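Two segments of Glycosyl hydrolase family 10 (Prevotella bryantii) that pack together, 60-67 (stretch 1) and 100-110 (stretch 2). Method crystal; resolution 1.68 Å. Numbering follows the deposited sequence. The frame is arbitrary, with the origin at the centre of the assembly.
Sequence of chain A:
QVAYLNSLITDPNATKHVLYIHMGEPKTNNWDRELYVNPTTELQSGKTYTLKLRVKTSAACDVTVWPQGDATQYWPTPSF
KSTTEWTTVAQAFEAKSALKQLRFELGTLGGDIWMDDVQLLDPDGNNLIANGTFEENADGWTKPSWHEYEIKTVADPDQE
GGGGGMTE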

# COMPACT_ATOMS: atom_id res chain seq x y z
N ALA A 60 13.87 -5.25 -8.22
CA ALA A 60 14.16 -4.08 -7.41
C ALA A 60 13.64 -2.84 -8.11
O ALA A 60 13.81 -2.68 -9.32
CB ALA A 60 15.64 -3.97 -7.13
N CYS A 61 12.98 -1.96 -7.36
CA CYS A 61 12.41 -0.76 -7.96
C CYS A 61 12.14 0.30 -6.90
O CYS A 61 12.21 0.04 -5.70
CB CYS A 61 11.11 -1.09 -8.69
SG CYS A 61 9.81 -1.74 -7.58
N ASP A 62 11.85 1.51 -7.39
CA ASP A 62 11.23 2.57 -6.60
C ASP A 62 9.72 2.44 -6.72
O ASP A 62 9.20 2.24 -7.82
CB ASP A 62 11.65 3.96 -7.09
CG ASP A 62 13.09 4.30 -6.76
OD1 ASP A 62 13.74 3.54 -6.02
OD2 ASP A 62 13.56 5.36 -7.23
N VAL A 63 9.01 2.56 -5.61
CA VAL A 63 7.56 2.58 -5.68
C VAL A 63 7.11 4.00 -5.33
O VAL A 63 7.29 4.47 -4.21
CB VAL A 63 6.90 1.56 -4.73
CG1 VAL A 63 5.39 1.67 -4.84
CG2 VAL A 63 7.35 0.13 -5.09
N THR A 64 6.55 4.67 -6.33
CA THR A 64 6.13 6.06 -6.18
C THR A 64 4.73 6.17 -5.59
O THR A 64 3.80 5.49 -6.05
CB THR A 64 6.18 6.77 -7.54
OG1 THR A 64 7.52 6.73 -8.03
CG2 THR A 64 5.74 8.22 -7.42
N VAL A 65 4.59 7.01 -4.57
CA VAL A 65 3.29 7.29 -3.95
C VAL A 65 3.03 8.79 -3.93
O VAL A 65 3.81 9.54 -3.35
CB VAL A 65 3.20 6.75 -2.51
CG1 VAL A 65 1.81 7.02 -1.94
CG2 VAL A 65 3.50 5.24 -2.45
N TRP A 66 1.96 9.24 -4.58
CA TRP A 66 1.57 10.65 -4.55
C TRP A 66 0.28 10.82 -3.77
O TRP A 66 -0.76 10.32 -4.19
CB TRP A 66 1.36 11.22 -5.96
CG TRP A 66 2.55 11.20 -6.87
CD1 TRP A 66 3.87 11.28 -6.51
CD2 TRP A 66 2.52 11.10 -8.29
NE1 TRP A 66 4.66 11.22 -7.64
CE2 TRP A 66 3.85 11.11 -8.74
CE3 TRP A 66 1.49 10.99 -9.23
CZ2 TRP A 66 4.18 11.03 -10.10
CZ3 TRP A 66 1.81 10.91 -10.57
CH2 TRP A 66 3.15 10.92 -10.99
N PRO A 67 0.35 11.52 -2.62
CA PRO A 67 -0.89 11.89 -1.93
C PRO A 67 -1.70 12.87 -2.77
O PRO A 67 -1.12 13.67 -3.50
CB PRO A 67 -0.39 12.57 -0.65
CG PRO A 67 1.02 12.04 -0.46
CD PRO A 67 1.54 11.94 -1.88
N LYS A 100 -6.82 13.39 0.54
CA LYS A 100 -7.80 12.36 0.84
C LYS A 100 -7.48 10.99 0.24
O LYS A 100 -8.17 10.01 0.55
CB LYS A 100 -9.19 12.81 0.38
CG LYS A 100 -9.36 12.80 -1.11
CD LYS A 100 -10.83 13.01 -1.51
CE LYS A 100 -11.38 14.31 -0.94
NZ LYS A 100 -10.55 15.50 -1.33
N GLN A 101 -6.45 10.91 -0.60
CA GLN A 101 -6.14 9.67 -1.31
C GLN A 101 -4.63 9.45 -1.44
O GLN A 101 -3.88 10.42 -1.57
CB GLN A 101 -6.79 9.69 -2.70
CG GLN A 101 -6.59 8.42 -3.51
CD GLN A 101 -7.28 8.47 -4.87
OE1 GLN A 101 -6.95 9.31 -5.71
NE2 GLN A 101 -8.24 7.59 -5.07
N LEU A 102 -4.19 8.20 -1.36
CA LEU A 102 -2.82 7.84 -1.72
C LEU A 102 -2.83 7.18 -3.08
O LEU A 102 -3.50 6.16 -3.27
CB LEU A 102 -2.18 6.88 -0.70
CG LEU A 102 -2.04 7.41 0.72
CD1 LEU A 102 -1.29 6.37 1.57
CD2 LEU A 102 -1.32 8.73 0.74
N ARG A 103 -2.08 7.74 -4.03
CA ARG A 103 -1.95 7.16 -5.36
C ARG A 103 -0.64 6.40 -5.49
O ARG A 103 0.42 7.02 -5.46
CB ARG A 103 -2.01 8.25 -6.44
CG ARG A 103 -3.33 9.06 -6.44
CD ARG A 103 -3.26 10.29 -7.34
NE ARG A 103 -2.84 9.93 -8.70
CZ ARG A 103 -2.35 10.81 -9.57
NH1 ARG A 103 -2.22 12.09 -9.23
NH2 ARG A 103 -1.96 10.41 -10.77
N PHE A 104 -0.71 5.08 -5.63
CA PHE A 104 0.47 4.27 -5.92
C PHE A 104 0.67 4.27 -7.44
O PHE A 104 -0.16 3.75 -8.18
CB PHE A 104 0.33 2.84 -5.38
CG PHE A 104 0.40 2.73 -3.87
CD1 PHE A 104 -0.63 3.23 -3.08
CD2 PHE A 104 1.47 2.10 -3.25
CE1 PHE A 104 -0.58 3.12 -1.69
CE2 PHE A 104 1.53 1.97 -1.85
CZ PHE A 104 0.51 2.49 -1.07
N GLU A 105 1.77 4.86 -7.89
CA GLU A 105 2.06 4.99 -9.32
C GLU A 105 2.88 3.80 -9.79
O GLU A 105 4.09 3.74 -9.54
CB GLU A 105 2.81 6.29 -9.58
CG GLU A 105 2.04 7.51 -9.11
CD GLU A 105 0.73 7.66 -9.84
OE1 GLU A 105 0.75 7.73 -11.10
OE2 GLU A 105 -0.33 7.67 -9.18
N LEU A 106 2.23 2.85 -10.45
CA LEU A 106 2.87 1.60 -10.80
C LEU A 106 3.16 1.47 -12.29
O LEU A 106 3.59 0.41 -12.74
CB LEU A 106 2.00 0.42 -10.37
CG LEU A 106 1.52 0.38 -8.91
CD1 LEU A 106 0.60 -0.82 -8.69
CD2 LEU A 106 2.70 0.31 -7.97
N GLY A 107 2.92 2.54 -13.04
CA GLY A 107 2.91 2.44 -14.49
C GLY A 107 4.22 2.03 -15.14
O GLY A 107 4.20 1.31 -16.14
N THR A 108 5.34 2.50 -14.60
CA THR A 108 6.63 2.19 -15.21
C THR A 108 7.21 0.86 -14.71
O THR A 108 8.28 0.43 -15.16
CB THR A 108 7.64 3.33 -14.96
OG1 THR A 108 7.97 3.40 -13.57
CG2 THR A 108 7.07 4.67 -15.42
N LEU A 109 6.51 0.20 -13.78
CA LEU A 109 6.99 -1.06 -13.23
C LEU A 109 6.59 -2.24 -14.10
O LEU A 109 5.63 -2.17 -14.86
CB LEU A 109 6.45 -1.27 -11.81
CG LEU A 109 6.66 -0.10 -10.85
CD1 LEU A 109 6.10 -0.49 -9.47
CD2 LEU A 109 8.13 0.31 -10.75
N GLY A 110 7.34 -3.33 -13.98
CA GLY A 110 7.00 -4.57 -14.64
C GLY A 110 7.02 -5.73 -13.65
O GLY A 110 7.69 -5.66 -12.62
O HOH W 1 6.47 3.37 -8.88

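The two stretches contribute neighbouring antiparallel strands, their axes approaching to 4.6 Å with an angle of 158° between their N-to-C directions. Three main-chain hydrogen bonds join them. Trp66 and Arg103 bond reciprocally: Trp66 N donates to Arg103 O at 2.8 Å, and Arg103 N donates to Trp66 O at 2.9 Å, closing the small ring typical of an antiparallel hydrogen-bonded pair. The third bond runs from Glu105 N to Thr64 O, at 2.8 Å and nearly straight (165° at the hydrogen).

Beyond this bond the two chain segments separate, the nearest CA atoms lying 4.6 Å apart at Val65 and Phe104 but 7.0 Å apart at Val63 and Leu106. A water fills the gap. It accepts from Thr64 N at 2.9 Å and donates to Glu105 O at 2.5 Å and to Asp62 O at 3.1 Å, so the amide of Thr64 and the carbonyl of Glu105 are linked through solvent. Within the second strand, Arg103 NE and Glu105 OE2 form a salt bridge at 3.4 Å. CA-H...O contacts supplement the ladder. Between the direct bonds, Val65 CA lies 3.3 Å from Arg103 O and Phe104 CA 3.5 Å from Thr64 O; beyond the Trp66-Arg103 pair, Pro67 CA, on a residue with no amide hydrogen to offer, lies 3.4 Å from Gln101 O.

The sheet face carrying Thr64, Trp66, Arg103 and Glu105 combines this charged pair with an aromatic ring. The indole of Trp66, the residue most covered by the opposing stretch, reaches across to both partners. Glu105 CG sits over its face, 3.6 Å from the centroid of the six-membered ring and 15° off the normal, a well-centred CH-pi contact. Arg103 NH2 instead approaches the indole edge, 3.8 Å from Trp66 CZ3. The guanidinium therefore does not stack face to face on the indole, although Trp66 CE3 lies over one face of the guanidinium.

The other face, with Val65, Pro67, Leu102 and Phe104, is buried and apolar. Val65 CG2 lies over the Phe104 ring, 4.0 Å from the ring centroid, while Val65 CG1 meets Leu102 CB at 4.2 Å. Pro67 CB extends this packing to Leu102 CD2, also at 4.2 Å.

Where the segments diverge, side chains continue the contact. Val63 CG1 is 4.3 Å from both Phe104 CD2 and Leu106 CD2. A type I turn from Leu106 to Leu109, closed by a hydrogen bond from Leu109 N to Leu106 O at 3.1 Å, carries Leu109 at its end, where Leu109 CD2 packs against Cys61 CB at 3.9 Å.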